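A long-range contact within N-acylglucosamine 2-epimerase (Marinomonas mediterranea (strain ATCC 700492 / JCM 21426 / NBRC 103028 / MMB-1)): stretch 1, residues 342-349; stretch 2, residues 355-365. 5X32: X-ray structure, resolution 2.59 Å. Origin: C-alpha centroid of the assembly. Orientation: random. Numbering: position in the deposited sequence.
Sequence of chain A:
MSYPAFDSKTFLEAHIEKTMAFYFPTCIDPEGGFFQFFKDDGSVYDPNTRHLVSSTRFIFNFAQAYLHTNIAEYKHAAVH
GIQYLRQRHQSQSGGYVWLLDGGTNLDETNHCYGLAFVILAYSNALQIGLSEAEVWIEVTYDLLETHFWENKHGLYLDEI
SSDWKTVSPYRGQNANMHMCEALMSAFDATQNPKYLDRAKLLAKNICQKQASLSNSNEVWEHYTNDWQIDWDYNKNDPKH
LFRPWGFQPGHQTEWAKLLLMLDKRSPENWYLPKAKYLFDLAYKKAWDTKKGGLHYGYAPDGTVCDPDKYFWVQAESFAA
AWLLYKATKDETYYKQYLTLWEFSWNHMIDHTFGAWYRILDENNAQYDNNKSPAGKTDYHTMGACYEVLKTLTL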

# COMPACT_ATOMS: atom_id res chain seq x y z
N GLU A 342 -0.45 -19.60 -5.43
CA GLU A 342 0.46 -20.67 -5.83
C GLU A 342 1.76 -20.08 -6.33
O GLU A 342 2.84 -20.45 -5.85
N PHE A 343 1.67 -19.12 -7.25
CA PHE A 343 2.88 -18.47 -7.73
C PHE A 343 3.69 -17.89 -6.56
O PHE A 343 4.91 -18.04 -6.50
N SER A 344 2.99 -17.22 -5.64
CA SER A 344 3.63 -16.59 -4.50
C SER A 344 4.36 -17.56 -3.56
O SER A 344 5.50 -17.32 -3.13
N TRP A 345 3.69 -18.66 -3.25
CA TRP A 345 4.22 -19.69 -2.38
C TRP A 345 5.46 -20.31 -3.00
O TRP A 345 6.46 -20.59 -2.30
N ASN A 346 5.40 -20.52 -4.32
CA ASN A 346 6.50 -21.16 -5.04
C ASN A 346 7.67 -20.22 -5.40
O ASN A 346 8.73 -20.70 -5.79
N HIS A 347 7.49 -18.91 -5.34
CA HIS A 347 8.56 -18.02 -5.82
C HIS A 347 8.83 -16.71 -5.04
O HIS A 347 9.94 -16.16 -5.11
N MET A 348 7.83 -16.18 -4.32
CA MET A 348 7.97 -14.87 -3.70
C MET A 348 8.29 -14.98 -2.24
O MET A 348 8.87 -14.06 -1.64
N ILE A 349 7.87 -16.07 -1.63
CA ILE A 349 7.93 -16.17 -0.18
C ILE A 349 9.13 -16.95 0.33
O ILE A 349 9.28 -18.13 0.04
N ALA A 355 8.76 -13.78 5.31
CA ALA A 355 8.46 -12.56 4.54
C ALA A 355 8.74 -12.76 3.06
O ALA A 355 9.40 -13.71 2.66
N TRP A 356 8.29 -11.80 2.25
CA TRP A 356 8.32 -11.94 0.80
C TRP A 356 9.60 -11.42 0.15
O TRP A 356 10.14 -10.42 0.57
N TYR A 357 10.07 -12.12 -0.87
CA TYR A 357 11.09 -11.55 -1.74
C TYR A 357 10.47 -10.34 -2.40
O TYR A 357 9.25 -10.29 -2.62
N ARG A 358 11.28 -9.35 -2.72
CA ARG A 358 10.73 -8.12 -3.27
C ARG A 358 10.46 -8.26 -4.76
O ARG A 358 9.43 -7.81 -5.27
N ILE A 359 11.38 -8.89 -5.47
CA ILE A 359 11.32 -8.86 -6.92
C ILE A 359 12.07 -9.99 -7.60
O ILE A 359 13.22 -10.26 -7.27
N LEU A 360 11.42 -10.63 -8.56
CA LEU A 360 12.05 -11.62 -9.44
C LEU A 360 12.07 -11.13 -10.87
O LEU A 360 11.33 -10.21 -11.22
N ASP A 361 12.94 -11.72 -11.69
CA ASP A 361 12.93 -11.42 -13.13
C ASP A 361 11.88 -12.27 -13.88
O ASP A 361 11.18 -13.08 -13.26
N GLU A 362 11.81 -12.09 -15.21
CA GLU A 362 11.07 -13.00 -16.12
C GLU A 362 11.02 -14.45 -15.68
O GLU A 362 9.96 -15.07 -15.70
N ASN A 363 12.18 -14.96 -15.29
CA ASN A 363 12.36 -16.39 -15.08
C ASN A 363 12.22 -16.79 -13.63
O ASN A 363 12.60 -17.89 -13.25
N ASN A 364 11.69 -15.87 -12.83
CA ASN A 364 11.45 -16.08 -11.41
C ASN A 364 12.76 -16.19 -10.61
O ASN A 364 12.79 -16.77 -9.51
N ALA A 365 13.82 -15.59 -11.13
CA ALA A 365 15.09 -15.53 -10.42
C ALA A 365 15.19 -14.25 -9.62
O ALA A 365 14.84 -13.19 -10.13

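A helix that runs out into a loop often finds its packing partner in the chain that returns just after it, and residues 342-349 and 355-365 illustrate a contact in which one backbone hydrogen bond is accompanied by close side-chain packing. One cross-stretch hydrogen bond holds the backbones together: Tyr357 N donates to Met348 O at 2.4 Å, a very short separation with a good angle of 157°. The same carbonyl receives a CA-H...O contact, Trp356 CA lying 3.3 Å from Met348 O. Beside this point Ile349 and Trp356 form a single beta bridge. The two stretches together bury 578 Å², and side chains pack around this point.

Apolar packing centres on Met348, which gives up more area to the other stretch than any other residue. Its CA-to-CB bond points sideways, and an m, m, m rotamer folds the chain compactly between two partners: Met348 CB meets Trp356 CE3 at 3.5 Å, while Met348 SD lies 3.5 Å from Leu360 CD1. Leu360 (chi1 m, chi2 t) points toward the first stretch. Its CD1 atom also reaches His347 CB at 3.6 Å and, more loosely, Phe343 CZ at 4.5 Å, so one methyl group serves three residues of the first stretch. Phe343, with chi1 t, starts sideways but brings the end of its ring nearer.

Aromatic rings supply a second kind of contact. Ile349 points away at its CA-to-CB bond, yet its m, t side chain turns back, setting CG1 3.6 Å from the centroid of the five-membered ring of Trp356. At only 11° off the ring normal, this is a CH-pi contact over the face. Trp356 (chi1 m) likewise begins sideways and extends its indole along the helix as far as Ser344, where CH2 lies 3.1 Å from Ser344 OG. That hydroxyl finds its hydrogen bond with a residue adjoining the stretches. Tyr357, also m and pointing toward the first stretch, presents its ring edge to a carbonyl, with CD2 3.3 Å from His347 O.

Polar side chains close the contact without hydrogen bonding across it. His347 and Asn364, both m at chi1, point toward each other's stretches; His347 ND1 is 3.6 Å from Asn364 CB, and Asn364 ND2 sits over one face of the imidazole while hydrogen bonding elsewhere in the structure. Asn364 OD1 approaches the Phe343 ring edge, 3.7 Å from CE1. Asn364 ends a type I turn beginning at Asp361, whose p side chain accepts a hydrogen bond at OD1 from Ala365 N, 2.7 Å away, bracing the loop locally.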

# COMPACT_ATOMS: atom_id res chain seq x y z
CB GLU A 342 -0.18 -21.56 -6.89
CG GLU A 342 -1.17 -22.55 -6.28
CD GLU A 342 -2.09 -23.21 -7.30
OE1 GLU A 342 -1.85 -23.09 -8.52
OE2 GLU A 342 -3.08 -23.85 -6.85
CB PHE A 343 2.56 -17.35 -8.72
CG PHE A 343 3.74 -16.49 -9.06
CD1 PHE A 343 4.68 -16.90 -9.99
CD2 PHE A 343 3.95 -15.29 -8.39
CE1 PHE A 343 5.78 -16.11 -10.29
CE2 PHE A 343 5.04 -14.51 -8.70
CZ PHE A 343 5.96 -14.92 -9.65
CB SER A 344 2.58 -15.80 -3.70
OG SER A 344 2.08 -14.73 -4.47
CB TRP A 345 3.16 -20.75 -2.14
CG TRP A 345 3.47 -21.66 -1.01
CD1 TRP A 345 3.82 -22.98 -1.10
CD2 TRP A 345 3.40 -21.36 0.38
NE1 TRP A 345 3.99 -23.51 0.15
CE2 TRP A 345 3.75 -22.53 1.08
CE3 TRP A 345 3.11 -20.21 1.11
CZ2 TRP A 345 3.80 -22.59 2.48
CZ3 TRP A 345 3.15 -20.26 2.49
CH2 TRP A 345 3.49 -21.44 3.16
CB ASN A 346 5.98 -21.83 -6.33
CG ASN A 346 5.05 -22.99 -6.04
OD1 ASN A 346 5.18 -23.65 -5.02
ND2 ASN A 346 4.11 -23.23 -6.93
CB HIS A 347 8.28 -17.66 -7.28
CG HIS A 347 8.19 -18.86 -8.17
ND1 HIS A 347 9.30 -19.54 -8.62
CD2 HIS A 347 7.11 -19.52 -8.66
CE1 HIS A 347 8.92 -20.56 -9.36
NE2 HIS A 347 7.60 -20.57 -9.40
CB MET A 348 6.69 -14.04 -3.86
CG MET A 348 6.24 -13.78 -5.29
SD MET A 348 7.49 -12.96 -6.28
CE MET A 348 7.40 -11.30 -5.72
CB ILE A 349 6.64 -16.80 0.32
CG1 ILE A 349 5.49 -15.84 0.01
CG2 ILE A 349 6.72 -17.10 1.78
CD1 ILE A 349 4.13 -16.40 0.25
CB ALA A 355 9.23 -11.35 5.08
CB TRP A 356 7.14 -11.20 0.19
CG TRP A 356 5.79 -11.86 0.32
CD1 TRP A 356 5.22 -12.33 1.46
CD2 TRP A 356 4.82 -12.04 -0.72
NE1 TRP A 356 3.96 -12.82 1.20
CE2 TRP A 356 3.70 -12.66 -0.14
CE3 TRP A 356 4.80 -11.75 -2.09
CZ2 TRP A 356 2.55 -12.99 -0.88
CZ3 TRP A 356 3.66 -12.08 -2.82
CH2 TRP A 356 2.56 -12.69 -2.22
CB TYR A 357 11.55 -12.56 -2.78
CG TYR A 357 12.24 -13.77 -2.21
CD1 TYR A 357 13.15 -13.67 -1.15
CD2 TYR A 357 11.95 -15.04 -2.70
CE1 TYR A 357 13.77 -14.80 -0.62
CE2 TYR A 357 12.55 -16.15 -2.19
CZ TYR A 357 13.45 -16.03 -1.15
OH TYR A 357 14.01 -17.19 -0.69
CB ARG A 358 11.68 -6.96 -3.01
CG ARG A 358 11.16 -5.64 -3.48
CD ARG A 358 12.19 -4.55 -3.35
NE ARG A 358 11.91 -3.53 -4.34
CZ ARG A 358 12.53 -3.42 -5.52
NH1 ARG A 358 13.52 -4.24 -5.84
NH2 ARG A 358 12.18 -2.46 -6.36
CB ILE A 359 11.84 -7.51 -7.42
CG1 ILE A 359 11.85 -7.45 -8.95
CG2 ILE A 359 13.22 -7.25 -6.84
CD1 ILE A 359 12.48 -6.19 -9.51
CB LEU A 360 11.33 -12.96 -9.37
CG LEU A 360 11.00 -13.39 -7.95
CD1 LEU A 360 10.10 -14.60 -7.94
CD2 LEU A 360 12.30 -13.70 -7.26
CB ASP A 361 14.34 -11.63 -13.73
CG ASP A 361 14.80 -13.10 -13.69
OD1 ASP A 361 14.00 -14.01 -13.37
OD2 ASP A 361 16.00 -13.34 -13.97
CB GLU A 362 11.67 -12.95 -17.51
CG GLU A 362 11.25 -11.74 -18.28
CD GLU A 362 11.91 -11.61 -19.64
OE1 GLU A 362 13.10 -11.97 -19.77
OE2 GLU A 362 11.23 -11.13 -20.58
CB ASN A 363 13.72 -16.80 -15.62
CG ASN A 363 14.08 -16.04 -16.89
OD1 ASN A 363 13.48 -16.25 -17.96
ND2 ASN A 363 15.04 -15.12 -16.78
CB ASN A 364 10.58 -17.32 -11.19
CG ASN A 364 9.34 -17.34 -12.10
OD1 ASN A 364 8.77 -16.29 -12.40
ND2 ASN A 364 8.94 -18.53 -12.54
CB ALA A 365 16.23 -15.62 -11.39